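Local coordinates for CobC (Shigella flexneri 2a, PDB 6NRU), which probably removes the phosphate from adenosylcobalamin 5'-phosphate and from alpha-ribazole 5'-phosphate, a late step in vitamin B12 assembly, at residues F50-A61 against Y141-H152. Sequence-based numbering, arbitrary orientation.
With SO4 (sulfate ion), chain N.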
loop_
_atom_site.group_PDB
_atom_site.type_symbol
_atom_site.label_atom_id
_atom_site.label_comp_id
_atom_site.label_asym_id
_atom_site.label_seq_id
_atom_site.Cartn_x
_atom_site.Cartn_y
_atom_site.Cartn_z
ATOM N N PHE A 50 6.108 -17.421 -4.737
ATOM C CA PHE A 50 5.538 -16.959 -3.483
ATOM C C PHE A 50 4.994 -18.135 -2.679
ATOM O O PHE A 50 4.609 -19.172 -3.229
ATOM C CB PHE A 50 4.416 -15.950 -3.734
ATOM C CG PHE A 50 4.825 -14.774 -4.576
ATOM C CD1 PHE A 50 5.500 -13.705 -4.014
ATOM C CD2 PHE A 50 4.519 -14.735 -5.927
ATOM C CE1 PHE A 50 5.870 -12.623 -4.786
ATOM C CE2 PHE A 50 4.887 -13.653 -6.704
ATOM C CZ PHE A 50 5.562 -12.596 -6.133
ATOM N N ASP A 51 4.973 -17.964 -1.361
ATOM C CA ASP A 51 4.340 -18.916 -0.462
ATOM C C ASP A 51 3.306 -18.259 0.437
ATOM O O ASP A 51 2.707 -18.947 1.274
ATOM C CB ASP A 51 5.394 -19.634 0.393
ATOM C CG ASP A 51 6.468 -18.698 0.908
ATOM O OD1 ASP A 51 7.471 -19.195 1.464
ATOM O OD2 ASP A 51 6.309 -17.469 0.759
ATOM N N LEU A 52 3.071 -16.958 0.283
ATOM C CA LEU A 52 2.094 -16.252 1.096
ATOM C C LEU A 52 1.721 -14.954 0.396
ATOM O O LEU A 52 2.575 -14.308 -0.214
ATOM C CB LEU A 52 2.640 -15.963 2.500
ATOM C CG LEU A 52 1.638 -15.391 3.504
ATOM C CD1 LEU A 52 0.480 -16.361 3.727
ATOM C CD2 LEU A 52 2.329 -15.063 4.813
ATOM N N VAL A 53 0.446 -14.582 0.482
ATOM C CA VAL A 53 -0.041 -13.315 -0.050
ATOM C C VAL A 53 -0.819 -12.612 1.054
ATOM O O VAL A 53 -1.771 -13.176 1.603
ATOM C CB VAL A 53 -0.925 -13.498 -1.295
ATOM C CG1 VAL A 53 -1.466 -12.152 -1.751
ATOM C CG2 VAL A 53 -0.141 -14.169 -2.415
ATOM N N LEU A 54 -0.408 -11.393 1.385
ATOM C CA LEU A 54 -1.112 -10.548 2.339
ATOM C C LEU A 54 -1.660 -9.341 1.593
ATOM O O LEU A 54 -0.919 -8.662 0.874
ATOM C CB LEU A 54 -0.186 -10.103 3.472
ATOM C CG LEU A 54 0.680 -11.194 4.106
ATOM C CD1 LEU A 54 1.607 -10.600 5.153
ATOM C CD2 LEU A 54 -0.188 -12.282 4.716
ATOM N N CYS A 55 -2.950 -9.079 1.760
ATOM C CA CYS A 55 -3.646 -8.084 0.962
ATOM C C CYS A 55 -4.515 -7.214 1.857
ATOM O O CYS A 55 -4.996 -7.656 2.904
ATOM C CB CYS A 55 -4.501 -8.761 -0.119
ATOM S SG CYS A 55 -5.315 -7.647 -1.266
ATOM N N SER A 56 -4.705 -5.967 1.442
ATOM C CA SER A 56 -5.610 -5.091 2.164
ATOM C C SER A 56 -7.057 -5.487 1.885
ATOM O O SER A 56 -7.361 -6.201 0.925
ATOM C CB SER A 56 -5.371 -3.631 1.779
ATOM O OG SER A 56 -6.303 -3.197 0.809
ATOM N N GLU A 57 -7.958 -5.015 2.752
ATOM C CA GLU A 57 -9.374 -5.339 2.597
ATOM C C GLU A 57 -9.981 -4.669 1.372
ATOM O O GLU A 57 -10.901 -5.223 0.759
ATOM C CB GLU A 57 -10.158 -4.920 3.841
ATOM C CG GLU A 57 -9.708 -5.559 5.134
ATOM C CD GLU A 57 -10.586 -5.158 6.303
ATOM O OE1 GLU A 57 -11.144 -4.040 6.276
ATOM O OE2 GLU A 57 -10.726 -5.963 7.244
ATOM N N LEU A 58 -9.491 -3.483 1.010
ATOM C CA LEU A 58 -10.126 -2.694 -0.036
ATOM C C LEU A 58 -10.047 -3.413 -1.376
ATOM O O LEU A 58 -9.009 -3.970 -1.744
ATOM C CB LEU A 58 -9.476 -1.315 -0.120
ATOM C CG LEU A 58 -9.405 -0.567 1.214
ATOM C CD1 LEU A 58 -8.886 0.837 1.005
ATOM C CD2 LEU A 58 -10.766 -0.536 1.886
ATOM N N GLU A 59 -11.165 -3.395 -2.109
ATOM C CA GLU A 59 -11.302 -4.270 -3.269
ATOM C C GLU A 59 -10.341 -3.898 -4.389
ATOM O O GLU A 59 -9.958 -4.767 -5.180
ATOM C CB GLU A 59 -12.745 -4.252 -3.772
ATOM C CG GLU A 59 -13.195 -5.584 -4.345
ATOM C CD GLU A 59 -13.164 -6.692 -3.312
ATOM O OE1 GLU A 59 -12.878 -7.848 -3.692
ATOM O OE2 GLU A 59 -13.430 -6.409 -2.124
ATOM N N ARG A 60 -9.933 -2.630 -4.479
ATOM C CA ARG A 60 -8.955 -2.264 -5.497
ATOM C C ARG A 60 -7.643 -3.010 -5.295
ATOM O O ARG A 60 -6.946 -3.316 -6.270
ATOM C CB ARG A 60 -8.722 -0.751 -5.500
ATOM C CG ARG A 60 -8.040 -0.201 -4.259
ATOM C CD ARG A 60 -8.670 1.115 -3.845
ATOM N NE ARG A 60 -7.691 2.062 -3.324
ATOM C CZ ARG A 60 -7.926 2.895 -2.315
ATOM N NH1 ARG A 60 -9.110 2.892 -1.716
ATOM N NH2 ARG A 60 -6.980 3.729 -1.904
ATOM N N ALA A 61 -7.302 -3.326 -4.042
ATOM C CA ALA A 61 -6.119 -4.129 -3.766
ATOM C C ALA A 61 -6.373 -5.603 -4.053
ATOM O O ALA A 61 -5.499 -6.295 -4.585
ATOM C CB ALA A 61 -5.679 -3.935 -2.316
ATOM N N TYR A 141 4.890 -14.806 10.653
ATOM C CA TYR A 141 5.101 -15.393 9.337
ATOM C C TYR A 141 6.534 -15.875 9.131
ATOM O O TYR A 141 6.977 -16.001 7.984
ATOM C CB TYR A 141 4.744 -14.390 8.242
ATOM C CG TYR A 141 3.392 -13.753 8.409
ATOM C CD1 TYR A 141 2.230 -14.492 8.235
ATOM C CD2 TYR A 141 3.273 -12.408 8.737
ATOM C CE1 TYR A 141 0.990 -13.911 8.383
ATOM C CE2 TYR A 141 2.035 -11.820 8.889
ATOM C CZ TYR A 141 0.898 -12.577 8.710
ATOM O OH TYR A 141 -0.340 -11.998 8.861
ATOM N N GLN A 142 7.260 -16.158 10.215
ATOM C CA GLN A 142 8.687 -16.452 10.127
ATOM C C GLN A 142 9.005 -17.685 9.289
ATOM O O GLN A 142 10.166 -17.862 8.903
ATOM C CB GLN A 142 9.266 -16.630 11.528
ATOM C CG GLN A 142 8.754 -17.858 12.245
ATOM C CD GLN A 142 9.130 -17.875 13.710
ATOM O OE1 GLN A 142 8.463 -18.517 14.525
ATOM N NE2 GLN A 142 10.203 -17.172 14.057
ATOM N N HIS A 143 8.025 -18.533 8.996
ATOM C CA HIS A 143 8.270 -19.757 8.246
ATOM C C HIS A 143 8.070 -19.589 6.745
ATOM O O HIS A 143 8.155 -20.579 6.009
ATOM C CB HIS A 143 7.369 -20.878 8.769
ATOM C CG HIS A 143 7.637 -21.240 10.196
ATOM N ND1 HIS A 143 6.715 -21.892 10.986
ATOM C CD2 HIS A 143 8.724 -21.037 10.977
ATOM C CE1 HIS A 143 7.222 -22.075 12.192
ATOM N NE2 HIS A 143 8.441 -21.565 12.213
ATOM N N TYR A 144 7.816 -18.373 6.276
ATOM C CA TYR A 144 7.639 -18.095 4.861
ATOM C C TYR A 144 8.862 -17.364 4.321
ATOM O O TYR A 144 9.572 -16.673 5.058
ATOM C CB TYR A 144 6.370 -17.271 4.617
ATOM C CG TYR A 144 5.108 -17.971 5.070
ATOM C CD1 TYR A 144 4.357 -18.736 4.186
ATOM C CD2 TYR A 144 4.674 -17.879 6.386
ATOM C CE1 TYR A 144 3.208 -19.385 4.599
ATOM C CE2 TYR A 144 3.528 -18.525 6.808
ATOM C CZ TYR A 144 2.798 -19.275 5.911
ATOM O OH TYR A 144 1.653 -19.916 6.333
ATOM N N GLN A 145 9.108 -17.532 3.023
ATOM C CA GLN A 145 10.300 -16.999 2.375
ATOM C C GLN A 145 10.019 -15.856 1.415
ATOM O O GLN A 145 10.810 -14.914 1.344
ATOM C CB GLN A 145 11.034 -18.115 1.621
ATOM C CG GLN A 145 11.848 -19.043 2.517
ATOM C CD GLN A 145 12.032 -20.429 1.918
ATOM O OE1 GLN A 145 11.973 -21.437 2.625
ATOM N NE2 GLN A 145 12.261 -20.485 0.611
ATOM N N ASN A 146 8.916 -15.909 0.666
ATOM C CA ASN A 146 8.589 -14.894 -0.338
ATOM C C ASN A 146 7.129 -14.492 -0.163
ATOM O O ASN A 146 6.232 -15.082 -0.770
ATOM C CB ASN A 146 8.867 -15.406 -1.748
ATOM C CG ASN A 146 10.346 -15.609 -2.009
ATOM O OD1 ASN A 146 11.069 -14.665 -2.333
ATOM N ND2 ASN A 146 10.806 -16.847 -1.865
ATOM N N ILE A 147 6.901 -13.474 0.658
ATOM C CA ILE A 147 5.565 -12.981 0.961
ATOM C C ILE A 147 5.278 -11.793 0.055
ATOM O O ILE A 147 6.031 -10.812 0.045
ATOM C CB ILE A 147 5.439 -12.591 2.441
ATOM C CG1 ILE A 147 5.924 -13.736 3.333
ATOM C CG2 ILE A 147 4.010 -12.199 2.770
ATOM C CD1 ILE A 147 6.018 -13.376 4.797
ATOM N N LEU A 148 4.194 -11.882 -0.711
ATOM C CA LEU A 148 3.745 -10.782 -1.553
ATOM C C LEU A 148 2.732 -9.941 -0.789
ATOM O O LEU A 148 1.778 -10.478 -0.216
ATOM C CB LEU A 148 3.122 -11.307 -2.846
ATOM C CG LEU A 148 2.337 -10.278 -3.661
ATOM C CD1 LEU A 148 3.267 -9.222 -4.253
ATOM C CD2 LEU A 148 1.520 -10.958 -4.746
ATOM N N ILE A 149 2.937 -8.627 -0.787
ATOM C CA ILE A 149 2.063 -7.691 -0.090
ATOM C C ILE A 149 1.416 -6.780 -1.123
ATOM O O ILE A 149 2.113 -6.062 -1.850
ATOM C CB ILE A 149 2.826 -6.871 0.960
ATOM C CG1 ILE A 149 3.380 -7.793 2.045
ATOM C CG2 ILE A 149 1.922 -5.803 1.559
ATOM C CD1 ILE A 149 3.991 -7.054 3.210
ATOM N N VAL A 150 0.088 -6.809 -1.185
ATOM C CA VAL A 150 -0.689 -5.955 -2.079
ATOM C C VAL A 150 -1.400 -4.926 -1.212
ATOM O O VAL A 150 -2.300 -5.268 -0.434
ATOM C CB VAL A 150 -1.691 -6.761 -2.918
ATOM C CG1 VAL A 150 -2.337 -5.871 -3.968
ATOM C CG2 VAL A 150 -1.007 -7.959 -3.566
ATOM N N SER A 151 -1.003 -3.661 -1.344
ATOM C CA SER A 151 -1.545 -2.617 -0.486
ATOM C C SER A 151 -1.592 -1.273 -1.204
ATOM O O SER A 151 -1.847 -1.214 -2.412
ATOM C CB SER A 151 -0.723 -2.505 0.800
ATOM O OG SER A 151 -1.401 -1.728 1.772
ATOM N N HIS A 152 -1.334 -0.194 -0.467
ATOM C CA HIS A 152 -1.524 1.164 -0.950
ATOM C C HIS A 152 -0.246 1.968 -0.768
ATOM O O HIS A 152 0.711 1.530 -0.123
ATOM C CB HIS A 152 -2.692 1.842 -0.224
ATOM C CG HIS A 152 -3.938 1.016 -0.198
ATOM N ND1 HIS A 152 -4.932 1.141 -1.145
ATOM C CD2 HIS A 152 -4.346 0.041 0.648
ATOM C CE1 HIS A 152 -5.901 0.284 -0.878
ATOM N NE2 HIS A 152 -5.570 -0.396 0.205
HETATM S S SO4 N . -3.938 6.366 -3.806
HETATM O O1 SO4 N . -3.739 6.861 -2.447
HETATM O O2 SO4 N . -4.657 7.369 -4.587
HETATM O O3 SO4 N . -2.643 6.103 -4.424
HETATM O O4 SO4 N . -4.714 5.129 -3.770
#
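S56 and H152 meet where two neighbouring parallel strands run out at the active site: S56 OG lies at the edge of the imidazole, 3.0 Å from H152 NE2, in a hydrogen bond that either group could donate. L58 CD1 packs against the same ring at CE1 (3.6 Å). Bends at chi2 and chi3 bring the R60 guanidinium to this ring; H152 CE1 lies over one guanidinium face, 3.4 Å above its plane and toward the rim, and the two planes are 75° apart. R60 NH2 also donates to O4 of a sulfate (3.3 Å), probably from the crystallisation liquor, which R10 and N17 bind as well, while NH1 is held by G24 O.

Behind this polar end, backbone hydrogen bonds join strands 52-55 and 146-151: L148 N to L52 O, L54 N to L148 O (2.9 Å) and V150 N to L54 O, a series continued by S56 N to V150 O. The rings of Y141 and Y144 pack on L52 and L54, and I147 CG2 touches L54 CG (3.7 Å). A chi1 of -172° turns the L52 side chain away from its own backbone N, and CD2 lies over the centre of the Y144 ring; L54 CD1 sits off-centre over a face of Y141. At the far end the D51 carboxylate grips two successive amides: OD1 takes Q145 N nearly straight (2.8 Å) through its syn lone pair, and OD2 takes N146 N.

H152, just after strand 146-151, also meets H11, the probable phosphohistidine, and lies close to E84, the likely proton donor/acceptor. R60 comes from the helix after strand 52-55. Such a catalytic pocket at the C-terminal ends of parallel strands, with a second histidine beside the phosphohistidine, is typical of the histidine phosphatase superfamily (branch 1).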